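Local coordinates for acyl-ACP thioesterase (Bacteroides thetaiotaomicron, PDB 2ESS), which probably hydrolyses the thioester of fatty acyl-acyl carrier protein, releasing free fatty acid in lipid biosynthesis, at residues S3-A15 with H34-R46. Numbering follows the deposited sequence.
Sequences SEENKIGTYQFVA and HLLNCAGFHASDR
Tyr-11 reaches from strand 9-14 down onto the helix that carries Cys-38, Phe-41 and His-42, its near part against the Cys-38 sulfur and its far part against Phe-41 and His-42. CB starts 3.6 Å from Cys-38 SG, and CG lies on the same sulfur. With CG anti to the carbonyl carbon (chi1 -53°), the ring then runs on along the helix: CD2 touches Cys-38 SG at 3.5 Å, CE2 nears the Cys-38 carbonyl oxygen, CD1 meets Phe-41 CD2, which lies over one face, and CE1 and CZ rest on Phe-41 CB. The phenol oxygen ends beside the backbone of the next turn, OH 3.3 Å from His-42 CA. A water in the plane of the ring, 2.5 Å from Tyr-11 OH, links it to Asp-45 OD2 and Arg-46 NH1, so a long aromatic with a polar end suits this half-covered place. Cut back to alanine, this position is likely to leave Cys-38 SG and Phe-41 without the ring they pack on, and the water without its phenol partner.

Strand 9-14 is an outermost strand of the sheet within this chain, in the N-terminal hotdog half, paired with 78-88; helix 28-45 is the long helix that the curved antiparallel sheet of this fold wraps. Two residues beyond Tyr-11, Phe-13 stacks face to face on His-34, centroids 4.2 Å apart and planes at 30°; its broad face takes imidazole ND1 and CE1, ND1 toward the rim. Cys-38, small and polarisable, fits between the aromatics, its SG meeting the Phe-13 edge in plane.

At the other end Gly-9 lets the His-42 ring come close, CD2 3.3 Å from Gly-9 N; a side chain would collide there. His-42 NE2 donates to Lys-7 O at 2.8 Å and its ND1 is hydrogen-bonded to Arg-95 NH2, so both nitrogens of this buried histidine have partners, while the Arg-46 guanidinium lies across one face of the imidazole.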
ATOM      1  N   SER A   3       2.206 -28.070 -21.093  1.00 53.61           N
ATOM      2  CA  SER A   3       2.750 -28.799 -19.931  1.00 53.27           C
ATOM      3  C   SER A   3       2.200 -28.220 -18.641  1.00 52.90           C
ATOM      4  O   SER A   3       1.660 -27.103 -18.640  1.00 53.31           O
ATOM      5  CB  SER A   3       4.296 -28.761 -19.910  1.00 53.81           C
ATOM      6  OG  SER A   3       4.817 -27.655 -19.163  1.00 52.74           O
ATOM      7  N   GLU A   4       2.355 -28.960 -17.544  1.00 52.54           N
ATOM      8  CA  GLU A   4       1.895 -28.471 -16.227  1.00 54.97           C
ATOM      9  C   GLU A   4       2.623 -27.191 -15.798  1.00 53.20           C
ATOM     10  O   GLU A   4       1.983 -26.224 -15.360  1.00 53.10           O
ATOM     11  CB  GLU A   4       2.022 -29.560 -15.151  1.00 56.04           C
ATOM     12  CG  GLU A   4       1.141 -30.770 -15.416  1.00 59.43           C
ATOM     13  CD  GLU A   4      -0.305 -30.370 -15.542  1.00 62.74           C
ATOM     14  OE1 GLU A   4      -0.826 -29.834 -14.543  1.00 60.14           O
ATOM     15  OE2 GLU A   4      -0.898 -30.547 -16.637  1.00 59.40           O
ATOM     16  N   GLU A   5       3.949 -27.181 -15.943  1.00 50.94           N
ATOM     17  CA  GLU A   5       4.740 -25.962 -15.729  1.00 50.19           C
ATOM     18  C   GLU A   5       4.202 -24.759 -16.524  1.00 48.24           C
ATOM     19  O   GLU A   5       4.235 -23.636 -16.035  1.00 46.42           O
ATOM     20  CB  GLU A   5       6.206 -26.210 -16.101  1.00 50.78           C
ATOM     21  N   ASN A   6       3.731 -25.003 -17.749  1.00 47.93           N
ATOM     22  CA  ASN A   6       3.231 -23.934 -18.650  1.00 49.51           C
ATOM     23  C   ASN A   6       1.922 -23.226 -18.210  1.00 46.22           C
ATOM     24  O   ASN A   6       1.608 -22.140 -18.680  1.00 44.25           O
ATOM     25  CB  ASN A   6       3.020 -24.496 -20.067  1.00 51.13           C
ATOM     26  CG  ASN A   6       4.321 -24.756 -20.812  1.00 58.66           C
ATOM     27  OD1 ASN A   6       5.342 -24.096 -20.583  1.00 69.39           O
ATOM     28  ND2 ASN A   6       4.279 -25.713 -21.731  1.00 63.85           N
ATOM     29  N   LYS A   7       1.172 -23.854 -17.317  1.00 43.21           N
ATOM     30  CA  LYS A   7      -0.067 -23.292 -16.776  1.00 39.88           C
ATOM     31  C   LYS A   7       0.163 -22.381 -15.575  1.00 36.46           C
ATOM     32  O   LYS A   7      -0.771 -21.781 -15.083  1.00 35.74           O
ATOM     33  CB  LYS A   7      -0.984 -24.427 -16.345  1.00 39.01           C
ATOM     34  CG  LYS A   7      -1.340 -25.369 -17.473  1.00 42.94           C
ATOM     35  CD  LYS A   7      -1.842 -26.681 -16.962  1.00 45.02           C
ATOM     36  CE  LYS A   7      -2.374 -27.542 -18.097  1.00 47.09           C
ATOM     37  NZ  LYS A   7      -3.082 -28.735 -17.561  1.00 47.67           N
ATOM     38  N   ILE A   8       1.402 -22.314 -15.100  1.00 35.07           N
ATOM     39  CA  ILE A   8       1.816 -21.469 -13.974  1.00 35.16           C
ATOM     40  C   ILE A   8       2.245 -20.077 -14.448  1.00 34.09           C
ATOM     41  O   ILE A   8       2.984 -19.928 -15.406  1.00 35.91           O
ATOM     42  CB  ILE A   8       2.969 -22.148 -13.148  1.00 33.69           C
ATOM     43  CG1 ILE A   8       2.507 -23.518 -12.652  1.00 39.51           C
ATOM     44  CG2 ILE A   8       3.381 -21.275 -11.975  1.00 34.58           C
ATOM     45  CD1 ILE A   8       3.644 -24.441 -12.189  1.00 37.64           C
ATOM     46  N   GLY A   9       1.730 -19.048 -13.800  1.00 31.68           N
ATOM     47  CA  GLY A   9       2.229 -17.716 -13.969  1.00 33.30           C
ATOM     48  C   GLY A   9       3.234 -17.409 -12.872  1.00 33.19           C
ATOM     49  O   GLY A   9       2.973 -17.676 -11.697  1.00 32.35           O
ATOM     50  N   THR A  10       4.343 -16.790 -13.247  1.00 32.97           N
ATOM     51  CA  THR A  10       5.406 -16.383 -12.309  1.00 32.72           C
ATOM     52  C   THR A  10       5.694 -14.890 -12.407  1.00 33.50           C
ATOM     53  O   THR A  10       5.930 -14.376 -13.480  1.00 32.59           O
ATOM     54  CB  THR A  10       6.753 -17.149 -12.591  1.00 34.60           C
ATOM     55  OG1 THR A  10       6.502 -18.560 -12.695  1.00 37.43           O
ATOM     56  CG2 THR A  10       7.810 -16.850 -11.486  1.00 33.67           C
ATOM     57  N   TYR A  11       5.691 -14.196 -11.277  1.00 35.27           N
ATOM     58  CA  TYR A  11       5.754 -12.741 -11.240  1.00 34.77           C
ATOM     59  C   TYR A  11       6.825 -12.324 -10.262  1.00 35.01           C
ATOM     60  O   TYR A  11       6.926 -12.903  -9.197  1.00 33.35           O
ATOM     61  CB  TYR A  11       4.377 -12.167 -10.873  1.00 35.29           C
ATOM     62  CG  TYR A  11       3.317 -12.717 -11.803  1.00 31.30           C
ATOM     63  CD1 TYR A  11       3.180 -12.258 -13.103  1.00 35.28           C
ATOM     64  CD2 TYR A  11       2.519 -13.786 -11.410  1.00 27.73           C
ATOM     65  CE1 TYR A  11       2.244 -12.817 -13.956  1.00 37.06           C
ATOM     66  CE2 TYR A  11       1.574 -14.349 -12.268  1.00 39.51           C
ATOM     67  CZ  TYR A  11       1.434 -13.864 -13.528  1.00 38.96           C
ATOM     68  OH  TYR A  11       0.490 -14.460 -14.342  1.00 34.84           O
ATOM     69  N   GLN A  12       7.640 -11.360 -10.675  1.00 34.15           N
ATOM     70  CA  GLN A  12       8.801 -10.883  -9.925  1.00 35.61           C
ATOM     71  C   GLN A  12       8.541  -9.582  -9.179  1.00 36.70           C
ATOM     72  O   GLN A  12       7.952  -8.636  -9.708  1.00 37.31           O
ATOM     73  CB  GLN A  12       9.984 -10.630 -10.873  1.00 37.19           C
ATOM     74  CG  GLN A  12      10.426 -11.818 -11.690  1.00 43.24           C
ATOM     75  CD  GLN A  12      10.897 -12.942 -10.815  1.00 47.02           C
ATOM     76  OE1 GLN A  12      11.563 -12.710  -9.800  1.00 53.30           O
ATOM     77  NE2 GLN A  12      10.527 -14.171 -11.176  1.00 46.79           N
ATOM     78  N   PHE A  13       8.992  -9.532  -7.935  1.00 35.16           N
ATOM     79  CA  PHE A  13       8.838  -8.351  -7.091  1.00 34.39           C
ATOM     80  C   PHE A  13      10.105  -8.016  -6.308  1.00 33.21           C
ATOM     81  O   PHE A  13      11.017  -8.822  -6.204  1.00 32.17           O
ATOM     82  CB  PHE A  13       7.701  -8.576  -6.116  1.00 33.26           C
ATOM     83  CG  PHE A  13       6.416  -8.889  -6.768  1.00 33.18           C
ATOM     84  CD1 PHE A  13       5.693  -7.881  -7.384  1.00 39.99           C
ATOM     85  CD2 PHE A  13       5.941 -10.191  -6.825  1.00 31.04           C
ATOM     86  CE1 PHE A  13       4.496  -8.169  -8.028  1.00 43.60           C
ATOM     87  CE2 PHE A  13       4.726 -10.483  -7.452  1.00 36.00           C
ATOM     88  CZ  PHE A  13       4.008  -9.478  -8.050  1.00 40.17           C
ATOM     89  N   VAL A  14      10.135  -6.812  -5.767  1.00 34.59           N
ATOM     90  CA  VAL A  14      11.133  -6.421  -4.768  1.00 36.35           C
ATOM     91  C   VAL A  14      10.377  -5.888  -3.552  1.00 38.18           C
ATOM     92  O   VAL A  14       9.428  -5.110  -3.721  1.00 39.85           O
ATOM     93  CB  VAL A  14      12.055  -5.318  -5.311  1.00 38.23           C
ATOM     94  CG1 VAL A  14      13.082  -4.904  -4.250  1.00 36.45           C
ATOM     95  CG2 VAL A  14      12.756  -5.784  -6.577  1.00 38.89           C
ATOM     96  N   ALA A  15      10.791  -6.269  -2.336  1.00 37.26           N
ATOM     97  CA  ALA A  15      10.181  -5.752  -1.099  1.00 36.59           C
ATOM     98  C   ALA A  15      10.574  -4.264  -0.829  1.00 39.19           C
ATOM     99  O   ALA A  15      11.684  -3.957  -0.412  1.00 38.17           O
ATOM    100  CB  ALA A  15      10.566  -6.633   0.086  1.00 34.72           C
ATOM    101  N   HIS A  34      -0.113  -8.547  -3.461  1.00 33.34           N
ATOM    102  CA  HIS A  34       0.624  -9.203  -4.549  1.00 32.84           C
ATOM    103  C   HIS A  34      -0.081 -10.485  -5.053  1.00 32.46           C
ATOM    104  O   HIS A  34      -0.190 -10.712  -6.268  1.00 35.54           O
ATOM    105  CB  HIS A  34       2.057  -9.514  -4.119  1.00 32.15           C
ATOM    106  CG  HIS A  34       2.917  -8.284  -3.988  1.00 33.49           C
ATOM    107  ND1 HIS A  34       2.920  -7.282  -4.927  1.00 49.83           N
ATOM    108  CD2 HIS A  34       3.820  -7.921  -3.052  1.00 49.53           C
ATOM    109  CE1 HIS A  34       3.782  -6.346  -4.573  1.00 48.74           C
ATOM    110  NE2 HIS A  34       4.349  -6.713  -3.442  1.00 43.15           N
ATOM    111  N   LEU A  35      -0.505 -11.338  -4.133  1.00 33.77           N
ATOM    112  CA  LEU A  35      -1.204 -12.596  -4.502  1.00 31.07           C
ATOM    113  C   LEU A  35      -2.436 -12.291  -5.337  1.00 31.50           C
ATOM    114  O   LEU A  35      -2.600 -12.848  -6.407  1.00 33.21           O
ATOM    115  CB  LEU A  35      -1.560 -13.429  -3.263  1.00 31.92           C
ATOM    116  CG  LEU A  35      -0.398 -13.832  -2.335  1.00 29.84           C
ATOM    117  CD1 LEU A  35      -0.949 -14.608  -1.117  1.00 30.95           C
ATOM    118  CD2 LEU A  35       0.739 -14.613  -3.053  1.00 32.73           C
ATOM    119  N   LEU A  36      -3.302 -11.383  -4.873  1.00 31.15           N
ATOM    120  CA  LEU A  36      -4.538 -11.072  -5.582  1.00 33.38           C
ATOM    121  C   LEU A  36      -4.293 -10.408  -6.936  1.00 32.49           C
ATOM    122  O   LEU A  36      -4.945 -10.734  -7.915  1.00 32.26           O
ATOM    123  CB  LEU A  36      -5.465 -10.235  -4.685  1.00 35.53           C
ATOM    124  CG  LEU A  36      -5.859 -10.938  -3.373  1.00 37.85           C
ATOM    125  CD1 LEU A  36      -6.874 -10.089  -2.531  1.00 35.57           C
ATOM    126  CD2 LEU A  36      -6.427 -12.342  -3.666  1.00 39.38           C
ATOM    127  N   ASN A  37      -3.316  -9.512  -7.012  1.00 33.03           N
ATOM    128  CA  ASN A  37      -2.929  -8.927  -8.299  1.00 33.01           C
ATOM    129  C   ASN A  37      -2.400  -9.994  -9.244  1.00 34.38           C
ATOM    130  O   ASN A  37      -2.644  -9.918 -10.459  1.00 37.88           O
ATOM    131  CB  ASN A  37      -1.848  -7.848  -8.126  1.00 32.69           C
ATOM    132  CG  ASN A  37      -2.398  -6.531  -7.539  1.00 39.78           C
ATOM    133  OD1 ASN A  37      -3.562  -6.215  -7.681  1.00 40.43           O
ATOM    134  ND2 ASN A  37      -1.525  -5.757  -6.907  1.00 37.46           N
ATOM    135  N   CYS A  38      -1.649 -10.965  -8.715  1.00 31.52           N
ATOM    136  CA  CYS A  38      -1.068 -12.032  -9.568  1.00 29.74           C
ATOM    137  C   CYS A  38      -2.156 -12.970 -10.166  1.00 31.70           C
ATOM    138  O   CYS A  38      -2.094 -13.379 -11.344  1.00 33.13           O
ATOM    139  CB  CYS A  38       0.010 -12.859  -8.830  1.00 30.30           C
ATOM    140  SG  CYS A  38       1.532 -11.930  -8.608  1.00 37.89           S
ATOM    141  N   ALA A  39      -3.159 -13.232  -9.351  1.00 30.89           N
ATOM    142  CA  ALA A  39      -4.307 -13.985  -9.736  1.00 33.57           C
ATOM    143  C   ALA A  39      -4.988 -13.314 -10.927  1.00 34.15           C
ATOM    144  O   ALA A  39      -5.335 -13.959 -11.905  1.00 32.43           O
ATOM    145  CB  ALA A  39      -5.268 -14.069  -8.542  1.00 32.68           C
ATOM    146  N   GLY A  40      -5.158 -11.999 -10.812  1.00 34.09           N
ATOM    147  CA  GLY A  40      -5.669 -11.161 -11.850  1.00 35.80           C
ATOM    148  C   GLY A  40      -4.814 -11.123 -13.099  1.00 37.06           C
ATOM    149  O   GLY A  40      -5.365 -11.224 -14.164  1.00 36.30           O
ATOM    150  N   PHE A  41      -3.484 -11.007 -12.979  1.00 34.99           N
ATOM    151  CA  PHE A  41      -2.614 -11.019 -14.166  1.00 39.12           C
ATOM    152  C   PHE A  41      -2.782 -12.352 -14.924  1.00 35.06           C
ATOM    153  O   PHE A  41      -2.835 -12.403 -16.167  1.00 33.46           O
ATOM    154  CB  PHE A  41      -1.108 -10.901 -13.852  1.00 41.05           C
ATOM    155  CG  PHE A  41      -0.701  -9.693 -13.001  1.00 46.46           C
ATOM    156  CD1 PHE A  41      -1.299  -8.446 -13.154  1.00 48.60           C
ATOM    157  CD2 PHE A  41       0.356  -9.824 -12.068  1.00 51.63           C
ATOM    158  CE1 PHE A  41      -0.882  -7.341 -12.346  1.00 50.93           C
ATOM    159  CE2 PHE A  41       0.777  -8.743 -11.265  1.00 48.42           C
ATOM    160  CZ  PHE A  41       0.157  -7.498 -11.404  1.00 48.09           C
ATOM    161  N   HIS A  42      -2.822 -13.413 -14.153  1.00 33.60           N
ATOM    162  CA  HIS A  42      -2.791 -14.779 -14.678  1.00 32.10           C
ATOM    163  C   HIS A  42      -4.110 -15.044 -15.416  1.00 31.63           C
ATOM    164  O   HIS A  42      -4.083 -15.447 -16.566  1.00 30.22           O
ATOM    165  CB  HIS A  42      -2.540 -15.773 -13.544  1.00 33.76           C
ATOM    166  CG  HIS A  42      -2.460 -17.198 -13.980  1.00 35.85           C
ATOM    167  ND1 HIS A  42      -3.568 -18.005 -14.091  1.00 32.08           N
ATOM    168  CD2 HIS A  42      -1.394 -17.968 -14.327  1.00 36.64           C
ATOM    169  CE1 HIS A  42      -3.189 -19.209 -14.508  1.00 30.54           C
ATOM    170  NE2 HIS A  42      -1.875 -19.212 -14.657  1.00 37.34           N
ATOM    171  N   ALA A  43      -5.232 -14.740 -14.771  1.00 30.87           N
ATOM    172  CA  ALA A  43      -6.561 -14.905 -15.357  1.00 33.21           C
ATOM    173  C   ALA A  43      -6.742 -14.021 -16.589  1.00 33.67           C
ATOM    174  O   ALA A  43      -7.244 -14.486 -17.593  1.00 31.20           O
ATOM    175  CB  ALA A  43      -7.697 -14.593 -14.338  1.00 31.81           C
ATOM    176  N   SER A  44      -6.336 -12.755 -16.501  1.00 33.40           N
ATOM    177  CA  SER A  44      -6.605 -11.814 -17.582  0.50 33.81           C
ATOM    178  C   SER A  44      -5.796 -12.157 -18.810  1.00 34.06           C
ATOM    179  O   SER A  44      -6.317 -12.143 -19.920  1.00 35.39           O
ATOM    180  CB  SER A  44      -6.364 -10.358 -17.160  0.50 35.17           C
ATOM    181  OG  SER A  44      -5.093 -10.204 -16.580  0.50 35.95           O
ATOM    182  N   ASP A  45      -4.550 -12.517 -18.606  1.00 31.51           N
ATOM    183  CA  ASP A  45      -3.724 -12.898 -19.720  1.00 35.81           C
ATOM    184  C   ASP A  45      -4.271 -14.118 -20.434  1.00 33.18           C
ATOM    185  O   ASP A  45      -3.933 -14.329 -21.573  1.00 31.92           O
ATOM    186  CB  ASP A  45      -2.285 -13.166 -19.271  1.00 35.22           C
ATOM    187  CG  ASP A  45      -1.527 -11.871 -18.892  1.00 51.26           C
ATOM    188  OD1 ASP A  45      -2.030 -10.741 -19.158  1.00 58.36           O
ATOM    189  OD2 ASP A  45      -0.431 -11.992 -18.302  1.00 61.06           O
ATOM    190  N   ARG A  46      -5.055 -14.945 -19.761  1.00 31.01           N
ATOM    191  CA  ARG A  46      -5.524 -16.184 -20.367  1.00 30.06           C
ATOM    192  C   ARG A  46      -6.999 -16.141 -20.668  1.00 31.88           C
ATOM    193  O   ARG A  46      -7.572 -17.141 -21.067  1.00 32.02           O
ATOM    194  CB  ARG A  46      -5.217 -17.348 -19.428  1.00 30.52           C
ATOM    195  CG  ARG A  46      -3.750 -17.669 -19.371  1.00 31.72           C
ATOM    196  CD  ARG A  46      -3.408 -18.335 -18.093  1.00 30.39           C
ATOM    197  NE  ARG A  46      -1.982 -18.590 -17.984  1.00 32.69           N
ATOM    198  CZ  ARG A  46      -1.058 -17.669 -17.712  1.00 38.51           C
ATOM    199  NH1 ARG A  46      -1.369 -16.397 -17.484  1.00 37.74           N
ATOM    200  NH2 ARG A  46       0.203 -18.034 -17.642  1.00 36.51           N
TER
HETATM  201  O   HOH W   1       0.425 -14.099 -16.821  1.00 33.87           O